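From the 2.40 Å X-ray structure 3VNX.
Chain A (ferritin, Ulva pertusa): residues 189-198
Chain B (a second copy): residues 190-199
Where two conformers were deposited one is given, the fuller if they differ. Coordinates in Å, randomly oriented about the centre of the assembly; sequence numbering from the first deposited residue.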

# COMPACT_ATOMS: atom_id res chain seq x y z
N GLY A 189 -48.09 19.88 15.11
CA GLY A 189 -47.29 19.63 16.28
C GLY A 189 -46.15 18.68 15.98
O GLY A 189 -45.30 18.96 15.13
N VAL A 190 -46.15 17.54 16.67
CA VAL A 190 -45.10 16.55 16.44
C VAL A 190 -44.98 16.11 14.96
O VAL A 190 -43.88 16.06 14.42
CB VAL A 190 -45.27 15.34 17.37
CG1 VAL A 190 -44.36 14.20 16.91
CG2 VAL A 190 -44.98 15.77 18.83
N GLY A 191 -46.11 15.82 14.31
CA GLY A 191 -46.13 15.50 12.89
C GLY A 191 -45.37 16.49 12.00
O GLY A 191 -44.58 16.09 11.14
N VAL A 192 -45.62 17.78 12.20
CA VAL A 192 -44.92 18.82 11.45
C VAL A 192 -43.43 18.84 11.81
O VAL A 192 -42.56 18.98 10.94
CB VAL A 192 -45.56 20.22 11.68
CG1 VAL A 192 -44.74 21.31 11.01
CG2 VAL A 192 -47.05 20.24 11.18
N TYR A 193 -43.12 18.68 13.09
CA TYR A 193 -41.72 18.67 13.49
C TYR A 193 -40.97 17.51 12.84
O TYR A 193 -39.82 17.67 12.41
CB TYR A 193 -41.61 18.62 15.02
CG TYR A 193 -40.23 18.31 15.55
CD1 TYR A 193 -39.86 16.99 15.83
CD2 TYR A 193 -39.30 19.32 15.80
CE1 TYR A 193 -38.61 16.69 16.34
CE2 TYR A 193 -38.03 19.02 16.31
CZ TYR A 193 -37.70 17.70 16.57
OH TYR A 193 -36.46 17.37 17.08
N LEU A 194 -41.61 16.34 12.78
CA LEU A 194 -41.03 15.15 12.19
C LEU A 194 -40.80 15.34 10.70
O LEU A 194 -39.72 15.03 10.19
CB LEU A 194 -41.91 13.93 12.42
CG LEU A 194 -41.92 13.41 13.86
CD1 LEU A 194 -42.83 12.23 13.99
CD2 LEU A 194 -40.50 13.06 14.35
N LEU A 195 -41.82 15.86 10.02
CA LEU A 195 -41.72 16.09 8.58
C LEU A 195 -40.70 17.19 8.27
O LEU A 195 -40.01 17.12 7.26
CB LEU A 195 -43.09 16.43 7.99
CG LEU A 195 -43.55 15.38 6.99
CD1 LEU A 195 -45.06 15.27 6.96
CD2 LEU A 195 -42.99 15.68 5.61
N ASP A 196 -40.62 18.19 9.13
CA ASP A 196 -39.59 19.20 8.98
C ASP A 196 -38.20 18.56 9.09
O ASP A 196 -37.28 18.94 8.38
CB ASP A 196 -39.72 20.31 10.03
CG ASP A 196 -38.58 21.32 9.94
OD1 ASP A 196 -38.65 22.22 9.07
OD2 ASP A 196 -37.61 21.22 10.72
N GLN A 197 -38.06 17.57 9.96
CA GLN A 197 -36.78 16.86 10.07
C GLN A 197 -36.46 16.10 8.79
O GLN A 197 -35.33 16.11 8.32
CB GLN A 197 -36.77 15.89 11.25
CG GLN A 197 -37.05 16.55 12.57
CD GLN A 197 -35.97 16.29 13.58
OE1 GLN A 197 -35.24 17.20 13.98
NE2 GLN A 197 -35.85 15.03 14.00
N GLU A 198 -37.47 15.44 8.24
CA GLU A 198 -37.33 14.68 7.00
C GLU A 198 -36.95 15.62 5.84
O GLU A 198 -35.98 15.38 5.11
CB GLU A 198 -38.64 13.94 6.70
CG GLU A 198 -38.51 12.70 5.80
CD GLU A 198 -39.82 12.29 5.12
OE1 GLU A 198 -39.85 12.23 3.87
OE2 GLU A 198 -40.83 12.03 5.82
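Chain B, residues 190-199: VGVYLLDQEL

Helices from two copies of one protein can pack side by side without matching residue for residue, and this pair of ferritin segments illustrates how side chains meet across an offset register. Chain B is helical from 190 to 199, part of a longer helix that extends in both directions, and its backbone is held by regular i to i+4 hydrogen bonds, among them L194(B) N to V190(B) O at 2.8 Å and E198(B) N to L194(B) O at 3.0 Å. It runs in nearly the same direction as the helix of chain A, the two axes making an angle of 24° and approaching to 10.5 Å. The backbones are closest near the start of the segments, where the CA atoms of V190(A) and G191(B) lie 6.0 Å apart, and they have diverged by the far end, where the CA atoms of Q197(A) and E198(B) are 10.4 Å apart.

Y193(A) has the largest covered area of any residue in the contact. Its CA-to-CB bond points toward chain B, and with chi1 in the t well the ring reaches across to L194(B), CE1 lying 4.1 Å from CB of that leucine. Beyond it, the tyrosine OH donates a hydrogen bond to E198(B) OE2 at 2.6 Å, with the carboxylate oxygen at the ring edge, near its plane. The glutamate, t at both chi1 and chi2, brings its carboxylate to the phenol. A water completes the polar cluster: it donates to Y193(A) OH at 3.0 Å and to L194(B) O at 3.2 Å, and accepts a weak bond from Q197(A) NE2 at 3.2 Å. The phenol oxygen therefore acts as donor to the carboxylate and acceptor from the water.

L194(B) is the apolar counterpart. One turn before E198(B), and also directed toward chain A, it places CD1 3.9 Å from V190(A) CG1 and 4.0 Å from L194(A) CD2, so that a single methyl touches two residues of the neighbouring helix.

V190(A) closes the contact where the backbones are nearest. Its CG2 lies 4.0 Å from G191(B) N, a direct approach of side chain to main chain; an ideal CB on that glycine would stand 3.9 Å from the same CG2, an ordinary contact distance, so this approach alone does not call for glycine. Such an arrangement shows the principle in small compass: a valine against a glycine backbone where the helices are nearest, a tyrosine and its hydrogen bond further along.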

# COMPACT_ATOMS: atom_id res chain seq x y z
N VAL B 190 -44.08 13.52 24.27
CA VAL B 190 -43.26 13.06 23.16
C VAL B 190 -42.41 14.18 22.52
O VAL B 190 -41.22 13.99 22.28
CB VAL B 190 -44.11 12.33 22.11
CG1 VAL B 190 -43.30 12.13 20.83
CG2 VAL B 190 -44.62 10.98 22.69
N GLY B 191 -43.02 15.34 22.26
CA GLY B 191 -42.29 16.50 21.75
C GLY B 191 -41.02 16.85 22.53
O GLY B 191 -39.97 17.08 21.95
N VAL B 192 -41.13 16.89 23.86
CA VAL B 192 -39.97 17.16 24.71
C VAL B 192 -38.95 16.02 24.63
O VAL B 192 -37.74 16.24 24.55
CB VAL B 192 -40.40 17.41 26.18
CG1 VAL B 192 -39.18 17.55 27.09
CG2 VAL B 192 -41.33 18.67 26.29
N TYR B 193 -39.44 14.79 24.61
CA TYR B 193 -38.53 13.66 24.51
C TYR B 193 -37.74 13.70 23.19
O TYR B 193 -36.54 13.41 23.18
CB TYR B 193 -39.29 12.34 24.65
CG TYR B 193 -38.51 11.10 24.27
CD1 TYR B 193 -38.58 10.59 22.97
CD2 TYR B 193 -37.73 10.41 25.20
CE1 TYR B 193 -37.89 9.45 22.61
CE2 TYR B 193 -37.03 9.26 24.85
CZ TYR B 193 -37.11 8.79 23.54
OH TYR B 193 -36.44 7.65 23.16
N LEU B 194 -38.42 14.06 22.11
CA LEU B 194 -37.80 14.15 20.79
C LEU B 194 -36.76 15.25 20.76
O LEU B 194 -35.65 15.04 20.27
CB LEU B 194 -38.84 14.41 19.71
CG LEU B 194 -39.73 13.20 19.39
CD1 LEU B 194 -40.74 13.55 18.33
CD2 LEU B 194 -38.91 11.97 18.97
N LEU B 195 -37.12 16.42 21.28
CA LEU B 195 -36.21 17.55 21.31
C LEU B 195 -35.03 17.29 22.24
O LEU B 195 -33.91 17.71 21.97
CB LEU B 195 -36.94 18.83 21.71
CG LEU B 195 -36.92 19.86 20.58
CD1 LEU B 195 -38.16 20.75 20.62
CD2 LEU B 195 -35.65 20.69 20.64
N ASP B 196 -35.28 16.58 23.34
CA ASP B 196 -34.19 16.17 24.21
C ASP B 196 -33.22 15.26 23.44
O ASP B 196 -32.01 15.34 23.63
CB ASP B 196 -34.71 15.44 25.45
CG ASP B 196 -33.57 14.92 26.32
OD1 ASP B 196 -33.00 15.72 27.10
OD2 ASP B 196 -33.22 13.72 26.23
N GLN B 197 -33.75 14.41 22.57
CA GLN B 197 -32.88 13.56 21.75
C GLN B 197 -32.04 14.39 20.80
O GLN B 197 -30.85 14.13 20.63
CB GLN B 197 -33.69 12.54 20.96
CG GLN B 197 -34.55 11.65 21.82
CD GLN B 197 -34.27 10.19 21.58
OE1 GLN B 197 -33.75 9.49 22.46
NE2 GLN B 197 -34.60 9.71 20.38
N GLU B 198 -32.66 15.38 20.18
CA GLU B 198 -31.97 16.28 19.26
C GLU B 198 -30.87 17.06 19.99
O GLU B 198 -29.71 17.10 19.56
CB GLU B 198 -33.00 17.23 18.62
CG GLU B 198 -32.58 17.83 17.27
CD GLU B 198 -33.34 19.12 16.91
OE1 GLU B 198 -32.68 20.16 16.68
OE2 GLU B 198 -34.60 19.11 16.85
N LEU B 199 -31.23 17.68 21.11
CA LEU B 199 -30.31 18.46 21.92
C LEU B 199 -29.09 17.65 22.37
O LEU B 199 -28.03 18.20 22.67
CB LEU B 199 -31.05 18.99 23.15
CG LEU B 199 -31.41 20.47 23.14
CD1 LEU B 199 -31.92 20.90 21.77
CD2 LEU B 199 -32.44 20.79 24.21
O HOH W 1 -35.56 14.51 17.12